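Local structure of alkaline phosphatase (Thermus thermophilus, 7KWD) at residues N40-V45 and G263-Q268; N100-G105 and T458-L463; K123-A128 and L468-Q473; T148-V153 and E167-F172. The protein probably acts as a homodimeric alkaline phosphatase that uses bound zinc and magnesium ions to remove phosphate groups from phosphorylated compounds. All blocks are in the same frame, centred on the assembly; numbering follows the deposited sequence. Where two conformers were deposited one is given.

Contact 1: N40-V45 and G263-Q268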
loop_
_atom_site.group_PDB
_atom_site.type_symbol
_atom_site.label_atom_id
_atom_site.label_comp_id
_atom_site.label_asym_id
_atom_site.label_seq_id
_atom_site.Cartn_x
_atom_site.Cartn_y
_atom_site.Cartn_z
ATOM N N ASN A 40 10.176 28.571 -9.589
ATOM C CA ASN A 40 8.788 28.326 -9.217
ATOM C C ASN A 40 8.647 26.897 -8.703
ATOM O O ASN A 40 9.366 25.994 -9.124
ATOM C CB ASN A 40 7.834 28.536 -10.392
ATOM C CG ASN A 40 7.997 29.887 -11.043
ATOM O OD1 ASN A 40 8.043 30.921 -10.373
ATOM N ND2 ASN A 40 8.089 29.890 -12.358
ATOM N N LEU A 41 7.687 26.707 -7.802
ATOM C CA LEU A 41 7.470 25.425 -7.138
ATOM C C LEU A 41 5.975 25.200 -7.084
ATOM O O LEU A 41 5.238 26.045 -6.566
ATOM C CB LEU A 41 8.044 25.435 -5.722
ATOM C CG LEU A 41 7.783 24.200 -4.869
ATOM C CD1 LEU A 41 8.537 23.013 -5.428
ATOM C CD2 LEU A 41 8.208 24.492 -3.439
ATOM N N ILE A 42 5.538 24.056 -7.581
ATOM C CA ILE A 42 4.155 23.604 -7.438
ATOM C C ILE A 42 4.196 22.338 -6.611
ATOM O O ILE A 42 4.981 21.426 -6.922
ATOM C CB ILE A 42 3.485 23.340 -8.801
ATOM C CG1 ILE A 42 3.618 24.573 -9.695
ATOM C CG2 ILE A 42 2.037 22.974 -8.592
ATOM C CD1 ILE A 42 3.173 24.384 -11.112
ATOM N N VAL A 43 3.385 22.282 -5.560
ATOM C CA VAL A 43 3.271 21.091 -4.718
ATOM C C VAL A 43 1.835 20.576 -4.828
ATOM O O VAL A 43 0.895 21.268 -4.429
ATOM C CB VAL A 43 3.634 21.381 -3.251
ATOM C CG1 VAL A 43 3.612 20.087 -2.431
ATOM C CG2 VAL A 43 5.013 22.087 -3.110
ATOM N N PHE A 44 1.674 19.363 -5.339
ATOM C CA PHE A 44 0.368 18.749 -5.593
ATOM C C PHE A 44 0.235 17.628 -4.567
ATOM O O PHE A 44 0.885 16.581 -4.686
ATOM C CB PHE A 44 0.279 18.257 -7.036
ATOM C CG PHE A 44 -1.100 17.821 -7.453
ATOM C CD1 PHE A 44 -2.181 17.893 -6.623
ATOM C CD2 PHE A 44 -1.280 17.257 -8.735
ATOM C CE1 PHE A 44 -3.426 17.445 -6.993
ATOM C CE2 PHE A 44 -2.557 16.833 -9.140
ATOM C CZ PHE A 44 -3.630 16.931 -8.262
ATOM N N VAL A 45 -0.578 17.868 -3.539
ATOM C CA VAL A 45 -0.800 16.879 -2.482
ATOM C C VAL A 45 -2.036 16.057 -2.823
ATOM O O VAL A 45 -3.119 16.611 -3.027
ATOM C CB VAL A 45 -0.974 17.545 -1.116
ATOM C CG1 VAL A 45 -1.237 16.473 -0.049
ATOM C CG2 VAL A 45 0.230 18.398 -0.793
ATOM N N GLY A 263 8.555 38.021 -9.366
ATOM C CA GLY A 263 9.390 37.271 -8.434
ATOM C C GLY A 263 9.200 35.764 -8.413
ATOM O O GLY A 263 9.873 35.089 -7.629
ATOM N N GLY A 264 8.350 35.206 -9.257
ATOM C CA GLY A 264 8.120 33.777 -9.208
ATOM C C GLY A 264 7.050 33.443 -8.187
ATOM O O GLY A 264 6.501 34.319 -7.501
ATOM N N PHE A 265 6.742 32.147 -8.082
ATOM C CA PHE A 265 5.609 31.755 -7.252
ATOM C C PHE A 265 5.738 30.355 -6.684
ATOM O O PHE A 265 6.510 29.526 -7.174
ATOM C CB PHE A 265 4.303 31.837 -8.068
ATOM C CG PHE A 265 4.142 30.713 -9.073
ATOM C CD1 PHE A 265 4.547 30.895 -10.391
ATOM C CD2 PHE A 265 3.549 29.492 -8.699
ATOM C CE1 PHE A 265 4.403 29.864 -11.325
ATOM C CE2 PHE A 265 3.393 28.469 -9.620
ATOM C CZ PHE A 265 3.813 28.667 -10.952
ATOM N N VAL A 266 4.945 30.110 -5.645
ATOM C CA VAL A 266 4.731 28.785 -5.072
ATOM C C VAL A 266 3.226 28.533 -5.025
ATOM O O VAL A 266 2.440 29.447 -4.759
ATOM C CB VAL A 266 5.362 28.650 -3.671
ATOM C CG1 VAL A 266 6.881 28.865 -3.762
ATOM C CG2 VAL A 266 4.732 29.620 -2.672
ATOM N N LEU A 267 2.835 27.300 -5.293
ATOM C CA LEU A 267 1.444 26.907 -5.359
ATOM C C LEU A 267 1.315 25.560 -4.681
ATOM O O LEU A 267 2.108 24.652 -4.940
ATOM C CB LEU A 267 0.976 26.822 -6.812
ATOM C CG LEU A 267 -0.308 26.085 -7.152
ATOM C CD1 LEU A 267 -1.445 26.825 -6.442
ATOM C CD2 LEU A 267 -0.532 26.040 -8.679
ATOM N N GLN A 268 0.338 25.432 -3.799
ATOM C CA GLN A 268 -0.108 24.132 -3.340
ATOM C C GLN A 268 -1.453 23.845 -4.000
ATOM O O GLN A 268 -2.365 24.683 -3.966
ATOM C CB GLN A 268 -0.248 24.070 -1.820
ATOM C CG GLN A 268 -0.565 22.641 -1.331
ATOM C CD GLN A 268 -1.069 22.556 0.105
ATOM O OE1 GLN A 268 -2.267 22.470 0.350
ATOM N NE2 GLN A 268 -0.143 22.522 1.059
#
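Strands 40-46 and 265-271 are parallel neighbours in the core β-sheet of the alkaline phosphatase fold, and Leu41, Ile42 and Val43 pair with Val266, Leu267 and Gln268. Their segment axes diverge by only 4°. The strand bonds begin with Leu41 N to Phe265 O (3.1 Å), go on with Leu267 N to Leu41 O and Val43 N to Leu267 O (2.8 Å), the last close to straight, and the pairing runs on to Val269. One step earlier a side chain takes over the role of a carbonyl: Asn40 OD1 accepts from Phe265 N at 2.9 Å, the N-H lying 25° off the amide's carbonyl plane. Asn40 CG, anti to the carbonyl carbon (chi1 -53°), sits 3.6 Å from Phe265 CE1; the amide plane is stacked on the ring, close to parallel with it, while CB lies over one face, offset toward the rim, in a CH-π contact. On that side of the sheet Ile42 CG2 runs alongside Leu267 CD2 at 4.0 Å, and Ile42 CG1 reaches Phe265 CE2. On the other side Leu41 CB meets Val266 CG1, and Gln268, whose NE2 is bonded to Thr148 O, extends toward the magnesium site. Helix 247-259 packs on Ile42, Phe265 and Leu267; helices 459-468 and 125-131 pack on the side of Leu41 and Val266, and strand 310-325 continues the sheet beyond strand 40-46.

Contact 2: N100-G105 and T458-L463; sequences NAFSCG and THVFRL
Phe461 presents a ring face to the end of helix 95-104, with Cys104 O 3.6 Å above the ring plane and over its centre. The helix it comes from, 459-468, packs beside the C-terminal turn of 95-104 at a crossing angle of -29°, with the short axes 6.7 Å apart. Helix 95-104 begins at Ser95, a zinc ligand and the predicted phosphoserine nucleophile of the alkaline phosphatase family, so the contact grips the far end of an active-site helix. Phe461 CG is anti to its backbone N (chi1 180°), which puts it 3.4 Å from Gly105 N. Farther out on the ring, CE1 comes within 3.2 Å of Ser103 O, while Phe102 O lies in the ring plane, beside Phe461 CB. Gly105, leaving the helix with positive phi, has no side chain, and its CA sits 3.3 Å from Phe461 CB. The other aromatic is turned differently: the Phe102 ring is approached obliquely by Val460, whose CB is 3.6 Å from CD1, with CG1 near CG and CD1 and CG2 near CD1 and CE1. Beyond Val460, Phe102 also packs on Phe152, Val315 and the zinc ligand Asp317, tying this helix pair to the metal site. Phe461 in turn meets Tyr472 edge-to-face, and Cys104 O accepts a hydrogen bond from Asn474 ND2. Thr458 CA points its hydrogen almost straight at Ala101 O, and Thr458 CG2 lies 3.5 Å from Gly105 C.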
loop_
_atom_site.group_PDB
_atom_site.type_symbol
_atom_site.label_atom_id
_atom_site.label_comp_id
_atom_site.label_asym_id
_atom_site.label_seq_id
_atom_site.Cartn_x
_atom_site.Cartn_y
_atom_site.Cartn_z
ATOM N N ASN A 100 2.836 19.703 8.347
ATOM C CA ASN A 100 3.949 20.305 9.068
ATOM C C ASN A 100 5.283 19.691 8.665
ATOM O O ASN A 100 6.285 20.399 8.531
ATOM C CB ASN A 100 3.757 20.122 10.564
ATOM C CG ASN A 100 2.714 21.039 11.135
ATOM O OD1 ASN A 100 2.170 21.880 10.433
ATOM N ND2 ASN A 100 2.428 20.874 12.426
ATOM N N ALA A 101 5.321 18.374 8.505
ATOM C CA ALA A 101 6.556 17.723 8.093
ATOM C C ALA A 101 7.001 18.282 6.761
ATOM O O ALA A 101 8.177 18.613 6.570
ATOM C CB ALA A 101 6.354 16.208 8.014
ATOM N N PHE A 102 6.054 18.414 5.823
ATOM C CA PHE A 102 6.375 19.009 4.532
ATOM C C PHE A 102 6.836 20.460 4.678
ATOM O O PHE A 102 7.838 20.877 4.079
ATOM C CB PHE A 102 5.161 18.980 3.603
ATOM C CG PHE A 102 4.703 17.608 3.188
ATOM C CD1 PHE A 102 5.484 16.486 3.388
ATOM C CD2 PHE A 102 3.474 17.457 2.570
ATOM C CE1 PHE A 102 5.056 15.243 2.972
ATOM C CE2 PHE A 102 3.043 16.217 2.167
ATOM C CZ PHE A 102 3.836 15.104 2.363
ATOM N N SER A 103 6.063 21.268 5.420
ATOM C CA SER A 103 6.230 22.718 5.349
ATOM C C SER A 103 7.245 23.231 6.349
ATOM O O SER A 103 7.763 24.326 6.158
ATOM C CB SER A 103 4.904 23.452 5.587
ATOM O OG SER A 103 4.504 23.270 6.925
ATOM N N CYS A 104 7.543 22.461 7.396
ATOM C CA CYS A 104 8.454 22.901 8.433
ATOM C C CYS A 104 9.684 22.022 8.584
ATOM O O CYS A 104 10.666 22.494 9.139
ATOM C CB CYS A 104 7.727 22.996 9.782
ATOM S SG CYS A 104 6.322 24.127 9.772
ATOM N N GLY A 105 9.678 20.798 8.052
ATOM C CA GLY A 105 10.843 19.934 8.066
ATOM C C GLY A 105 11.086 19.199 9.364
ATOM O O GLY A 105 12.182 18.663 9.560
ATOM N N THR A 458 9.726 14.505 6.238
ATOM C CA THR A 458 10.373 15.795 6.447
ATOM C C THR A 458 11.322 16.142 5.311
ATOM O O THR A 458 11.724 17.296 5.170
ATOM C CB THR A 458 11.177 15.837 7.748
ATOM O OG1 THR A 458 12.074 14.713 7.822
ATOM C CG2 THR A 458 10.217 15.813 8.936
ATOM N N HIS A 459 11.703 15.169 4.500
ATOM C CA HIS A 459 12.617 15.490 3.414
ATOM C C HIS A 459 11.947 16.337 2.346
ATOM O O HIS A 459 12.636 17.029 1.578
ATOM C CB HIS A 459 13.174 14.233 2.791
ATOM C CG HIS A 459 14.363 14.496 1.937
ATOM N ND1 HIS A 459 15.499 15.103 2.426
ATOM C CD2 HIS A 459 14.570 14.307 0.615
ATOM C CE1 HIS A 459 16.370 15.241 1.444
ATOM N NE2 HIS A 459 15.834 14.757 0.340
ATOM N N VAL A 460 10.611 16.311 2.280
ATOM C CA VAL A 460 9.950 17.171 1.319
ATOM C C VAL A 460 10.287 18.630 1.608
ATOM O O VAL A 460 10.505 19.430 0.681
ATOM C CB VAL A 460 8.439 16.907 1.307
ATOM C CG1 VAL A 460 7.797 18.017 0.542
ATOM C CG2 VAL A 460 8.189 15.525 0.712
ATOM N N PHE A 461 10.393 18.988 2.892
ATOM C CA PHE A 461 10.846 20.328 3.259
ATOM C C PHE A 461 12.225 20.642 2.681
ATOM O O PHE A 461 12.432 21.704 2.097
ATOM C CB PHE A 461 10.877 20.445 4.776
ATOM C CG PHE A 461 11.338 21.789 5.282
ATOM C CD1 PHE A 461 10.510 22.899 5.199
ATOM C CD2 PHE A 461 12.604 21.934 5.839
ATOM C CE1 PHE A 461 10.918 24.129 5.682
ATOM C CE2 PHE A 461 13.025 23.160 6.305
ATOM C CZ PHE A 461 12.178 24.258 6.239
ATOM N N ARG A 462 13.180 19.711 2.821
ATOM C CA ARG A 462 14.516 19.933 2.276
ATOM C C ARG A 462 14.504 20.071 0.762
ATOM O O ARG A 462 15.223 20.910 0.199
ATOM C CB ARG A 462 15.441 18.792 2.702
ATOM C CG ARG A 462 15.636 18.809 4.195
ATOM C CD ARG A 462 16.729 17.877 4.665
ATOM N NE ARG A 462 16.478 17.582 6.059
ATOM C CZ ARG A 462 15.740 16.556 6.456
ATOM N NH1 ARG A 462 15.231 15.727 5.551
ATOM N NH2 ARG A 462 15.521 16.367 7.744
ATOM N N LEU A 463 13.691 19.264 0.078
ATOM C CA LEU A 463 13.614 19.375 -1.370
ATOM C C LEU A 463 13.044 20.722 -1.793
ATOM O O LEU A 463 13.519 21.336 -2.754
ATOM C CB LEU A 463 12.752 18.257 -1.942
ATOM C CG LEU A 463 13.218 16.830 -1.694
ATOM C CD1 LEU A 463 12.114 15.892 -2.182
ATOM C CD2 LEU A 463 14.497 16.590 -2.383
#

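Contact 3: K123-A128 and L468-Q473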
loop_
_atom_site.group_PDB
_atom_site.type_symbol
_atom_site.label_atom_id
_atom_site.label_comp_id
_atom_site.label_asym_id
_atom_site.label_seq_id
_atom_site.Cartn_x
_atom_site.Cartn_y
_atom_site.Cartn_z
ATOM N N LYS A 123 8.163 28.112 11.395
ATOM C CA LYS A 123 7.990 28.933 10.207
ATOM C C LYS A 123 7.771 28.016 9.031
ATOM O O LYS A 123 8.698 27.276 8.659
ATOM C CB LYS A 123 9.216 29.808 9.974
ATOM C CG LYS A 123 9.061 30.839 8.861
ATOM C CD LYS A 123 10.321 31.689 8.857
ATOM C CE LYS A 123 10.378 32.666 7.716
ATOM N NZ LYS A 123 11.663 33.445 7.784
ATOM N N PRO A 124 6.589 27.998 8.427
ATOM C CA PRO A 124 6.329 27.071 7.327
ATOM C C PRO A 124 6.763 27.646 5.986
ATOM O O PRO A 124 6.883 28.861 5.799
ATOM C CB PRO A 124 4.799 26.896 7.374
ATOM C CG PRO A 124 4.282 28.219 7.937
ATOM C CD PRO A 124 5.412 28.855 8.728
ATOM N N PHE A 125 6.935 26.733 5.033
ATOM C CA PHE A 125 7.730 27.036 3.843
ATOM C C PHE A 125 7.114 28.124 2.984
ATOM O O PHE A 125 7.839 28.946 2.413
ATOM C CB PHE A 125 7.956 25.767 2.998
ATOM C CG PHE A 125 8.932 25.985 1.913
ATOM C CD1 PHE A 125 10.271 26.112 2.211
ATOM C CD2 PHE A 125 8.513 26.167 0.605
ATOM C CE1 PHE A 125 11.195 26.395 1.213
ATOM C CE2 PHE A 125 9.419 26.439 -0.390
ATOM C CZ PHE A 125 10.763 26.567 -0.076
ATOM N N PHE A 126 5.793 28.146 2.825
ATOM C CA PHE A 126 5.270 29.183 1.928
ATOM C C PHE A 126 5.355 30.574 2.574
ATOM O O PHE A 126 5.374 31.594 1.867
ATOM C CB PHE A 126 3.826 28.881 1.517
ATOM C CG PHE A 126 3.696 27.846 0.429
ATOM C CD1 PHE A 126 4.792 27.090 0.017
ATOM C CD2 PHE A 126 2.485 27.659 -0.211
ATOM C CE1 PHE A 126 4.668 26.152 -1.021
ATOM C CE2 PHE A 126 2.346 26.699 -1.238
ATOM C CZ PHE A 126 3.435 25.957 -1.639
ATOM N N ALA A 127 5.396 30.643 3.905
ATOM C CA ALA A 127 5.681 31.922 4.547
ATOM C C ALA A 127 7.105 32.382 4.225
ATOM O O ALA A 127 7.340 33.546 3.862
ATOM C CB ALA A 127 5.431 31.792 6.052
ATOM N N ALA A 128 8.066 31.463 4.292
ATOM C CA ALA A 128 9.416 31.799 3.883
ATOM C C ALA A 128 9.462 32.249 2.433
ATOM O O ALA A 128 10.210 33.157 2.083
ATOM C CB ALA A 128 10.341 30.597 4.064
ATOM N N LEU A 468 14.425 26.103 -4.288
ATOM C CA LEU A 468 14.257 27.556 -4.386
ATOM C C LEU A 468 15.355 28.352 -3.693
ATOM O O LEU A 468 15.324 29.578 -3.733
ATOM C CB LEU A 468 12.905 27.985 -3.792
ATOM C CG LEU A 468 11.664 27.340 -4.405
ATOM C CD1 LEU A 468 10.406 27.897 -3.738
ATOM C CD2 LEU A 468 11.652 27.575 -5.867
ATOM N N GLY A 469 16.322 27.696 -3.069
ATOM C CA GLY A 469 17.332 28.422 -2.332
ATOM C C GLY A 469 16.785 29.015 -1.058
ATOM O O GLY A 469 17.185 30.123 -0.666
ATOM N N LEU A 470 15.873 28.301 -0.406
ATOM C CA LEU A 470 15.184 28.741 0.791
ATOM C C LEU A 470 15.334 27.709 1.888
ATOM O O LEU A 470 14.391 27.413 2.629
ATOM C CB LEU A 470 13.711 29.009 0.497
ATOM C CG LEU A 470 13.463 30.248 -0.365
ATOM C CD1 LEU A 470 12.008 30.349 -0.779
ATOM C CD2 LEU A 470 13.904 31.503 0.349
ATOM N N ARG A 471 16.527 27.138 2.010
ATOM C CA ARG A 471 16.807 26.307 3.174
ATOM C C ARG A 471 16.959 27.148 4.434
ATOM O O ARG A 471 17.713 28.123 4.465
ATOM C CB ARG A 471 18.077 25.501 2.964
ATOM C CG ARG A 471 18.029 24.550 1.749
ATOM C CD ARG A 471 19.283 23.707 1.854
ATOM N NE ARG A 471 19.736 23.010 0.648
ATOM C CZ ARG A 471 20.225 23.593 -0.443
ATOM N NH1 ARG A 471 20.313 24.940 -0.565
ATOM N NH2 ARG A 471 20.628 22.808 -1.417
ATOM N N TYR A 472 16.245 26.736 5.475
ATOM C CA TYR A 472 16.334 27.267 6.828
ATOM C C TYR A 472 15.911 26.133 7.748
ATOM O O TYR A 472 15.487 25.066 7.290
ATOM C CB TYR A 472 15.456 28.496 7.004
ATOM C CG TYR A 472 13.987 28.212 6.804
ATOM C CD1 TYR A 472 13.417 28.196 5.519
ATOM C CD2 TYR A 472 13.159 27.985 7.888
ATOM C CE1 TYR A 472 12.057 27.983 5.346
ATOM C CE2 TYR A 472 11.810 27.741 7.725
ATOM C CZ TYR A 472 11.259 27.747 6.461
ATOM O OH TYR A 472 9.905 27.492 6.303
ATOM N N GLN A 473 16.001 26.349 9.040
ATOM C CA GLN A 473 15.707 25.310 10.014
ATOM C C GLN A 473 14.621 25.777 10.975
ATOM O O GLN A 473 14.466 26.973 11.229
ATOM C CB GLN A 473 16.957 24.912 10.802
ATOM C CG GLN A 473 17.610 26.039 11.575
ATOM C CD GLN A 473 18.770 25.534 12.422
ATOM O OE1 GLN A 473 19.900 25.456 11.942
ATOM N NE2 GLN A 473 18.493 25.175 13.677
#
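Tyr472 CG stands between its own backbone N and carbonyl carbon (chi1 62°), while Phe125 CG is anti to its backbone N (chi1 -171°); from these starting points the two aromatic side chains cross obliquely, Phe125 CD1 and Tyr472 CE1 being 4.1 Å apart. The phenol runs on to the turn before helix 125-131, where Tyr472 OH donates a hydrogen bond to Lys123 O over 2.7 Å. The carbonyl oxygen lies near the plane of the phenol ring, whereas the hydroxyl stands 49° above the plane of the carbonyl. Part-way along the ring, Ala128 CB presses on Tyr472 CE1 at 3.4 Å, and Lys123 CB comes up to CE2. The extended lysine chain carries NZ almost along the ring normal, but at 5.7 Å from the Tyr472 centroid this is at most a weak attraction, and NZ has its salt bridge with Glu131. Helix 459-468 ends in a Schellman motif at Gly469, and the irregular chain after it folds back over helix 125-131, whose N-cap position is held by Pro124. Leu468 and Leu470, on either side of that glycine, both touch the outer part of the Phe125 ring. Leu468 CD1 is near the ring plane, 3.8 Å from CE2. Leu470 meets the same ring at about a right angle, its CB 3.7 Å from CE1 and its carbonyl O at the ring edge. Phe125 also packs on Phe461 and Met464 of helix 459-468.

Contact 4: T148-V153 and E167-F172; sequences TPASFV and EQYLEF. With MG (magnesium ion), chain D.
Tyr169 OH is hydrogen-bonded to Val144 O, which fixes the end of the phenol, and it rests against the backbone of Ala150, 3.3 Å from its CA. Ala150 N is about as near as Ala150 CA, but the angle is too poor for a bond, so across the contact the hydroxyl makes only van der Waals contacts. Ala150 CB approaches the tyrosine near the plane of its ring, and Pro149 CB touches the hydroxyl from the preceding residue. One turn on, Val153 divides its branches between two aromatics. CG2 reaches Tyr169 CE1 at 3.8 Å, whereas CG1, anti to the carbonyl carbon (chi1 -73°), meets Phe172 CE2 at 3.5 Å. Val153 CB itself stands over the centre of the Phe172 ring, 3.9 Å from the centroid and 13° off the normal, a CH-π contact. Aromatic side chains thus bridge helices 147-153 and 162-172, successive in the chain, whose segment axes stay 11.3 Å apart at 45°. Tyr169 is also stacked on Tyr177, and strand 135-140 lies against both helices through Leu138, which touches Pro149, Val153 and Tyr169. Thr148 O, besides its bond from Gln268, accepts from Ser151 OG at 3.0 Å. The first helix carries a magnesium ligand on a side turned from this interface: Thr148 OG1 binds the ion at 2.4 Å, and Asp47, Glu270 and three waters complete six ligands. One of those waters also accepts from Thr148 N at 3.1 Å.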
loop_
_atom_site.group_PDB
_atom_site.type_symbol
_atom_site.label_atom_id
_atom_site.label_comp_id
_atom_site.label_asym_id
_atom_site.label_seq_id
_atom_site.Cartn_x
_atom_site.Cartn_y
_atom_site.Cartn_z
ATOM N N THR A 148 -4.146 21.071 5.338
ATOM C CA THR A 148 -3.046 20.889 4.398
ATOM C C THR A 148 -2.609 22.215 3.806
ATOM O O THR A 148 -1.407 22.528 3.844
ATOM C CB THR A 148 -3.451 19.879 3.324
ATOM O OG1 THR A 148 -3.717 18.613 3.942
ATOM C CG2 THR A 148 -2.329 19.735 2.330
ATOM N N PRO A 149 -3.494 23.039 3.264
ATOM C CA PRO A 149 -3.063 24.378 2.822
ATOM C C PRO A 149 -2.597 25.234 3.970
ATOM O O PRO A 149 -1.575 25.943 3.858
ATOM C CB PRO A 149 -4.329 24.961 2.150
ATOM C CG PRO A 149 -5.461 24.115 2.626
ATOM C CD PRO A 149 -4.883 22.736 2.895
ATOM N N ALA A 150 -3.311 25.170 5.105
ATOM C CA ALA A 150 -3.002 26.118 6.167
ATOM C C ALA A 150 -1.627 25.844 6.752
ATOM O O ALA A 150 -0.902 26.782 7.119
ATOM C CB ALA A 150 -4.079 26.083 7.245
ATOM N N SER A 151 -1.240 24.561 6.840
ATOM C CA SER A 151 0.039 24.231 7.453
ATOM C C SER A 151 1.201 24.781 6.651
ATOM O O SER A 151 2.322 24.816 7.154
ATOM C CB SER A 151 0.190 22.719 7.574
ATOM O OG SER A 151 0.358 22.153 6.264
ATOM N N PHE A 152 0.961 25.191 5.396
ATOM C CA PHE A 152 2.032 25.732 4.594
ATOM C C PHE A 152 2.253 27.214 4.801
ATOM O O PHE A 152 3.324 27.706 4.427
ATOM C CB PHE A 152 1.796 25.493 3.103
ATOM C CG PHE A 152 2.282 24.152 2.637
ATOM C CD1 PHE A 152 2.021 23.021 3.378
ATOM C CD2 PHE A 152 3.020 24.035 1.493
ATOM C CE1 PHE A 152 2.475 21.778 2.968
ATOM C CE2 PHE A 152 3.491 22.806 1.081
ATOM C CZ PHE A 152 3.211 21.681 1.803
ATOM N N VAL A 153 1.287 27.937 5.389
ATOM C CA VAL A 153 1.335 29.394 5.441
ATOM C C VAL A 153 1.290 29.944 6.864
ATOM O O VAL A 153 1.911 30.977 7.134
ATOM C CB VAL A 153 0.209 30.023 4.595
ATOM C CG1 VAL A 153 0.537 29.865 3.164
ATOM C CG2 VAL A 153 -1.100 29.346 4.925
ATOM N N GLU A 167 -9.013 34.516 9.235
ATOM C CA GLU A 167 -8.468 35.828 9.538
ATOM C C GLU A 167 -6.964 35.837 9.297
ATOM O O GLU A 167 -6.403 36.804 8.763
ATOM C CB GLU A 167 -8.768 36.215 11.002
ATOM C CG GLU A 167 -10.238 36.335 11.423
ATOM C CD GLU A 167 -10.380 36.392 12.953
ATOM O OE1 GLU A 167 -9.582 37.089 13.586
ATOM O OE2 GLU A 167 -11.244 35.712 13.529
ATOM N N GLN A 168 -6.288 34.770 9.717
ATOM C CA GLN A 168 -4.847 34.670 9.484
ATOM C C GLN A 168 -4.521 34.687 7.991
ATOM O O GLN A 168 -3.488 35.224 7.585
ATOM C CB GLN A 168 -4.325 33.404 10.148
ATOM C CG GLN A 168 -4.358 33.454 11.678
ATOM C CD GLN A 168 -3.890 32.147 12.280
ATOM O OE1 GLN A 168 -4.691 31.237 12.490
ATOM N NE2 GLN A 168 -2.592 32.047 12.555
ATOM N N TYR A 169 -5.392 34.091 7.161
ATOM C CA TYR A 169 -5.193 34.123 5.710
ATOM C C TYR A 169 -5.227 35.547 5.172
ATOM O O TYR A 169 -4.409 35.927 4.308
ATOM C CB TYR A 169 -6.278 33.294 5.026
ATOM C CG TYR A 169 -6.035 31.818 4.964
ATOM C CD1 TYR A 169 -5.031 31.204 5.722
ATOM C CD2 TYR A 169 -6.772 31.039 4.103
ATOM C CE1 TYR A 169 -4.813 29.838 5.618
ATOM C CE2 TYR A 169 -6.565 29.684 3.997
ATOM C CZ TYR A 169 -5.585 29.083 4.757
ATOM O OH TYR A 169 -5.404 27.712 4.621
ATOM N N LEU A 170 -6.185 36.353 5.653
ATOM C CA LEU A 170 -6.240 37.753 5.242
ATOM C C LEU A 170 -4.943 38.475 5.590
ATOM O O LEU A 170 -4.415 39.238 4.781
ATOM C CB LEU A 170 -7.432 38.439 5.911
ATOM C CG LEU A 170 -7.641 39.934 5.650
ATOM C CD1 LEU A 170 -7.854 40.238 4.156
ATOM C CD2 LEU A 170 -8.827 40.463 6.482
ATOM N N GLU A 171 -4.425 38.253 6.800
ATOM C CA GLU A 171 -3.204 38.934 7.213
ATOM C C GLU A 171 -1.996 38.389 6.459
ATOM O O GLU A 171 -1.104 39.150 6.071
ATOM C CB GLU A 171 -3.004 38.794 8.726
ATOM C CG GLU A 171 -1.838 39.641 9.266
ATOM C CD GLU A 171 -1.529 39.325 10.718
ATOM O OE1 GLU A 171 -2.346 38.604 11.343
ATOM O OE2 GLU A 171 -0.471 39.785 11.228
ATOM N N PHE A 172 -1.964 37.074 6.202
ATOM C CA PHE A 172 -0.849 36.517 5.437
ATOM C C PHE A 172 -0.797 37.106 4.039
ATOM O O PHE A 172 0.278 37.460 3.540
ATOM C CB PHE A 172 -0.952 34.993 5.373
ATOM C CG PHE A 172 0.198 34.345 4.627
ATOM C CD1 PHE A 172 1.471 34.272 5.189
ATOM C CD2 PHE A 172 0.011 33.846 3.352
ATOM C CE1 PHE A 172 2.536 33.678 4.482
ATOM C CE2 PHE A 172 1.074 33.248 2.631
ATOM C CZ PHE A 172 2.331 33.171 3.198
HETATM MG MG MG D . -5.906 17.799 3.528
HETATM O O HOH W 1 -6.558 19.803 3.785
HETATM O O HOH W 2 -6.228 17.622 5.447
HETATM O O HOH W 3 -7.869 16.590 3.215
#

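Overall arrangement
From the N terminus, strand 40-46 comes first, and contact 1 joins it to strand 265-271 across 217 intervening residues. Within that span lies contact 4, a short-range closure between successive helices. Contacts 2 and 3 open at helices 95-104 and 125-131, before the second strand of contact 1, and close after it, in helix 459-468 and the loop that follows; each therefore crosses contact 1, they cross one another, and both enclose contact 4. Spatially, contacts 2 and 3 are closest, with centres about 9 Å apart. Phe126 and Phe152 link contacts 3 and 4, and together the contacts tie the central strands to helices on them and the loop after helix 459-468; contact 4 holds a magnesium ligand.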